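Local structure of lectin (Pleurotus ostreatus, 6T0Q) at residues C16-Q26 with V133-E141. The protein is a calcium-binding fungal lectin, built largely of beta strands, that probably recognises carbohydrates ending in galactose or N-acetylgalactosamine. Numbering follows the deposited sequence.
Sequences CKITATPRQFQ and VHFSDGTSE. Unlike the reference sequence in segment 16-26: Arg-23 (reference Ser).
Thr-19 and Ala-20 both turn their backbone N-H groups to the carbonyl oxygen of Ser-136, a worked example of an irregular chain held to the tip of a beta hairpin by one shared acceptor. Thr-19 N lies 2.9 Å from Ser-136 O, nearly in line with the carbonyl bond, and Ala-20 N donates from a position tilted 32° from the carbonyl plane. That oxygen belongs to the type I turn Phe-135 to Gly-138, which links strands 126-135 and 140-144; an Asx turn follows at Asp-137, whose OD1 accepts from both Thr-139 N and Thr-139 OG1. Ala-20 CB packs 3.6 Å from Gly-138 CA, and Cys-16 CB rests against Ser-136 OG. Farther along, Arg-23 bends at chi3 (-91°), carrying NH1 obliquely to within 3.6 Å of His-134 CE1, guanidinium and ring planes 58° apart. Its NH2 meets an in-plane lone pair of Gln-26 OE1 at 2.8 Å, which probably steadies the amide whose OE1 lies 3.1 Å from Ser-140 OG. Two waters complete this end: one joins Gln-26 O to His-134 NE2, the other Gln-26 NE2 to Ser-140 OG. The Cys-16–Cys-66 disulfide ties the N-terminal chain to the loop before strand 67-76, which pairs with strand 126-135, while strand 23-24 borders strand 261-265, so residues 16-26 join the edge of one antiparallel sheet to the end hairpin of another.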
loop_
_atom_site.group_PDB
_atom_site.type_symbol
_atom_site.label_atom_id
_atom_site.label_comp_id
_atom_site.label_asym_id
_atom_site.label_seq_id
_atom_site.Cartn_x
_atom_site.Cartn_y
_atom_site.Cartn_z
ATOM N N CYS A 16 11.989 12.372 15.080
ATOM C CA CYS A 16 12.914 13.164 14.280
ATOM C C CYS A 16 12.694 12.923 12.791
ATOM O O CYS A 16 12.325 11.825 12.363
ATOM C CB CYS A 16 14.382 12.837 14.591
ATOM S SG CYS A 16 14.958 13.063 16.288
ATOM N N LYS A 17 12.949 13.966 12.009
ATOM C CA LYS A 17 13.020 13.846 10.560
ATOM C C LYS A 17 14.221 12.991 10.167
ATOM O O LYS A 17 15.323 13.181 10.688
ATOM C CB LYS A 17 13.131 15.241 9.944
ATOM C CG LYS A 17 13.562 15.279 8.499
ATOM C CD LYS A 17 12.375 15.270 7.578
ATOM C CE LYS A 17 12.729 15.912 6.251
ATOM N NZ LYS A 17 11.655 15.704 5.248
ATOM N N ILE A 18 14.018 12.043 9.255
ATOM C CA ILE A 18 15.095 11.153 8.832
ATOM C C ILE A 18 15.766 11.758 7.607
ATOM O O ILE A 18 15.200 11.763 6.513
ATOM C CB ILE A 18 14.586 9.737 8.551
ATOM C CG1 ILE A 18 14.050 9.124 9.843
ATOM C CG2 ILE A 18 15.710 8.877 7.978
ATOM C CD1 ILE A 18 13.487 7.745 9.664
ATOM N N THR A 19 16.970 12.287 7.793
ATOM C CA THR A 19 17.766 12.774 6.680
ATOM C C THR A 19 18.774 11.739 6.185
ATOM O O THR A 19 19.417 11.965 5.156
ATOM C CB THR A 19 18.494 14.071 7.075
ATOM O OG1 THR A 19 19.321 13.827 8.217
ATOM C CG2 THR A 19 17.491 15.184 7.417
ATOM N N ALA A 20 18.923 10.611 6.882
ATOM C CA ALA A 20 19.746 9.517 6.371
ATOM C C ALA A 20 19.191 9.020 5.041
ATOM O O ALA A 20 17.974 8.943 4.853
ATOM C CB ALA A 20 19.785 8.368 7.380
ATOM N N THR A 21 20.084 8.682 4.120
ATOM C CA THR A 21 19.739 8.148 2.808
ATOM C C THR A 21 20.471 6.833 2.578
ATOM O O THR A 21 21.403 6.501 3.316
ATOM C CB THR A 21 20.105 9.152 1.705
ATOM O OG1 THR A 21 21.502 9.452 1.794
ATOM C CG2 THR A 21 19.265 10.430 1.831
ATOM N N PRO A 22 20.073 6.048 1.561
ATOM C CA PRO A 22 20.706 4.734 1.349
ATOM C C PRO A 22 22.223 4.818 1.225
ATOM O O PRO A 22 22.776 5.794 0.718
ATOM C CB PRO A 22 20.063 4.247 0.043
ATOM C CG PRO A 22 18.704 4.846 0.070
ATOM C CD PRO A 22 18.909 6.228 0.666
ATOM N N ARG A 23 22.899 3.771 1.698
ATOM C CA ARG A 23 24.355 3.769 1.708
ATOM C C ARG A 23 24.868 2.336 1.668
ATOM O O ARG A 23 24.127 1.373 1.879
ATOM C CB ARG A 23 24.900 4.487 2.948
ATOM C CG ARG A 23 24.489 3.830 4.253
ATOM C CD ARG A 23 24.738 4.746 5.449
ATOM N NE ARG A 23 26.058 4.572 6.062
ATOM C CZ ARG A 23 26.311 3.748 7.078
ATOM N NH1 ARG A 23 25.336 3.007 7.593
ATOM N NH2 ARG A 23 27.539 3.660 7.580
ATOM N N GLN A 24 26.160 2.210 1.403
ATOM C CA GLN A 24 26.810 0.919 1.568
ATOM C C GLN A 24 26.620 0.422 2.998
ATOM O O GLN A 24 26.725 1.189 3.958
ATOM C CB GLN A 24 28.297 1.028 1.232
ATOM C CG GLN A 24 29.070 -0.257 1.500
ATOM C CD GLN A 24 30.519 -0.169 1.044
ATOM O OE1 GLN A 24 30.810 0.290 -0.061
ATOM N NE2 GLN A 24 31.432 -0.617 1.893
ATOM N N PHE A 25 26.311 -0.863 3.136
ATOM C CA PHE A 25 26.074 -1.435 4.457
ATOM C C PHE A 25 27.342 -1.358 5.304
ATOM O O PHE A 25 28.441 -1.644 4.819
ATOM C CB PHE A 25 25.612 -2.891 4.313
ATOM C CG PHE A 25 25.572 -3.646 5.612
ATOM C CD1 PHE A 25 24.509 -3.488 6.488
ATOM C CD2 PHE A 25 26.609 -4.507 5.962
ATOM C CE1 PHE A 25 24.473 -4.173 7.700
ATOM C CE2 PHE A 25 26.579 -5.202 7.175
ATOM C CZ PHE A 25 25.514 -5.033 8.038
ATOM N N GLN A 26 27.184 -0.972 6.579
ATOM C CA GLN A 26 28.303 -0.872 7.520
ATOM C C GLN A 26 28.271 -2.034 8.504
ATOM O O GLN A 26 27.342 -2.121 9.324
ATOM C CB GLN A 26 28.269 0.456 8.287
ATOM C CG GLN A 26 29.356 0.530 9.375
ATOM C CD GLN A 26 29.240 1.756 10.285
ATOM O OE1 GLN A 26 28.548 2.722 9.963
ATOM N NE2 GLN A 26 29.913 1.708 11.434
ATOM N N VAL A 133 23.765 1.031 16.221
ATOM C CA VAL A 133 22.543 1.825 16.113
ATOM C C VAL A 133 22.730 2.870 15.022
ATOM O O VAL A 133 23.729 3.591 15.012
ATOM C CB VAL A 133 22.209 2.501 17.457
ATOM C CG1 VAL A 133 21.062 3.509 17.288
ATOM C CG2 VAL A 133 21.866 1.464 18.522
ATOM N N HIS A 134 21.763 2.969 14.116
ATOM C CA HIS A 134 21.747 4.015 13.102
ATOM C C HIS A 134 20.761 5.096 13.517
ATOM O O HIS A 134 19.640 4.787 13.937
ATOM C CB HIS A 134 21.381 3.432 11.743
ATOM C CG HIS A 134 22.295 2.328 11.327
ATOM N ND1 HIS A 134 23.543 2.563 10.791
ATOM C CD2 HIS A 134 22.174 0.983 11.427
ATOM C CE1 HIS A 134 24.138 1.409 10.549
ATOM N NE2 HIS A 134 23.329 0.434 10.926
ATOM N N PHE A 135 21.188 6.355 13.417
ATOM C CA PHE A 135 20.411 7.500 13.871
ATOM C C PHE A 135 19.767 8.229 12.690
ATOM O O PHE A 135 20.128 8.031 11.528
ATOM C CB PHE A 135 21.301 8.455 14.671
ATOM C CG PHE A 135 21.893 7.833 15.908
ATOM C CD1 PHE A 135 21.108 7.612 17.033
ATOM C CD2 PHE A 135 23.231 7.471 15.949
ATOM C CE1 PHE A 135 21.642 7.040 18.172
ATOM C CE2 PHE A 135 23.777 6.899 17.095
ATOM C CZ PHE A 135 22.983 6.680 18.199
ATOM N N SER A 136 18.798 9.093 13.011
ATOM C CA SER A 136 18.010 9.770 11.982
ATOM C C SER A 136 18.846 10.685 11.091
ATOM O O SER A 136 18.433 10.970 9.962
ATOM C CB SER A 136 16.888 10.579 12.639
ATOM O OG SER A 136 17.407 11.410 13.661
ATOM N N ASP A 137 20.017 11.129 11.546
ATOM C CA ASP A 137 20.842 12.043 10.765
ATOM C C ASP A 137 21.900 11.330 9.935
ATOM O O ASP A 137 22.762 11.992 9.352
ATOM C CB ASP A 137 21.507 13.086 11.679
ATOM C CG ASP A 137 22.483 12.468 12.683
ATOM O OD1 ASP A 137 22.619 11.224 12.724
ATOM O OD2 ASP A 137 23.115 13.233 13.437
ATOM N N GLY A 138 21.857 10.005 9.852
ATOM C CA GLY A 138 22.842 9.295 9.068
ATOM C C GLY A 138 24.088 8.882 9.822
ATOM O O GLY A 138 24.933 8.188 9.247
ATOM N N THR A 139 24.236 9.274 11.081
ATOM C CA THR A 139 25.352 8.775 11.872
ATOM C C THR A 139 24.986 7.428 12.506
ATOM O O THR A 139 23.848 6.965 12.436
ATOM C CB THR A 139 25.751 9.785 12.946
ATOM O OG1 THR A 139 24.682 9.940 13.887
ATOM C CG2 THR A 139 26.079 11.155 12.316
ATOM N N SER A 140 25.975 6.796 13.134
ATOM C CA SER A 140 25.762 5.515 13.796
ATOM C C SER A 140 26.719 5.397 14.975
ATOM O O SER A 140 27.719 6.114 15.055
ATOM C CB SER A 140 25.960 4.356 12.818
ATOM O OG SER A 140 27.266 4.401 12.282
ATOM N N GLU A 141 26.394 4.492 15.901
ATOM C CA GLU A 141 27.240 4.261 17.070
ATOM C C GLU A 141 27.039 2.836 17.571
ATOM O O GLU A 141 25.910 2.333 17.587
ATOM C CB GLU A 141 26.940 5.253 18.204
ATOM C CG GLU A 141 27.737 4.977 19.495
ATOM C CD GLU A 141 27.540 6.054 20.560
ATOM O OE1 GLU A 141 26.891 7.079 20.260
ATOM O OE2 GLU A 141 28.039 5.870 21.692
HETATM O O HOH W 1 24.727 -1.700 9.769
HETATM O O HOH W 2 29.749 3.941 13.350
#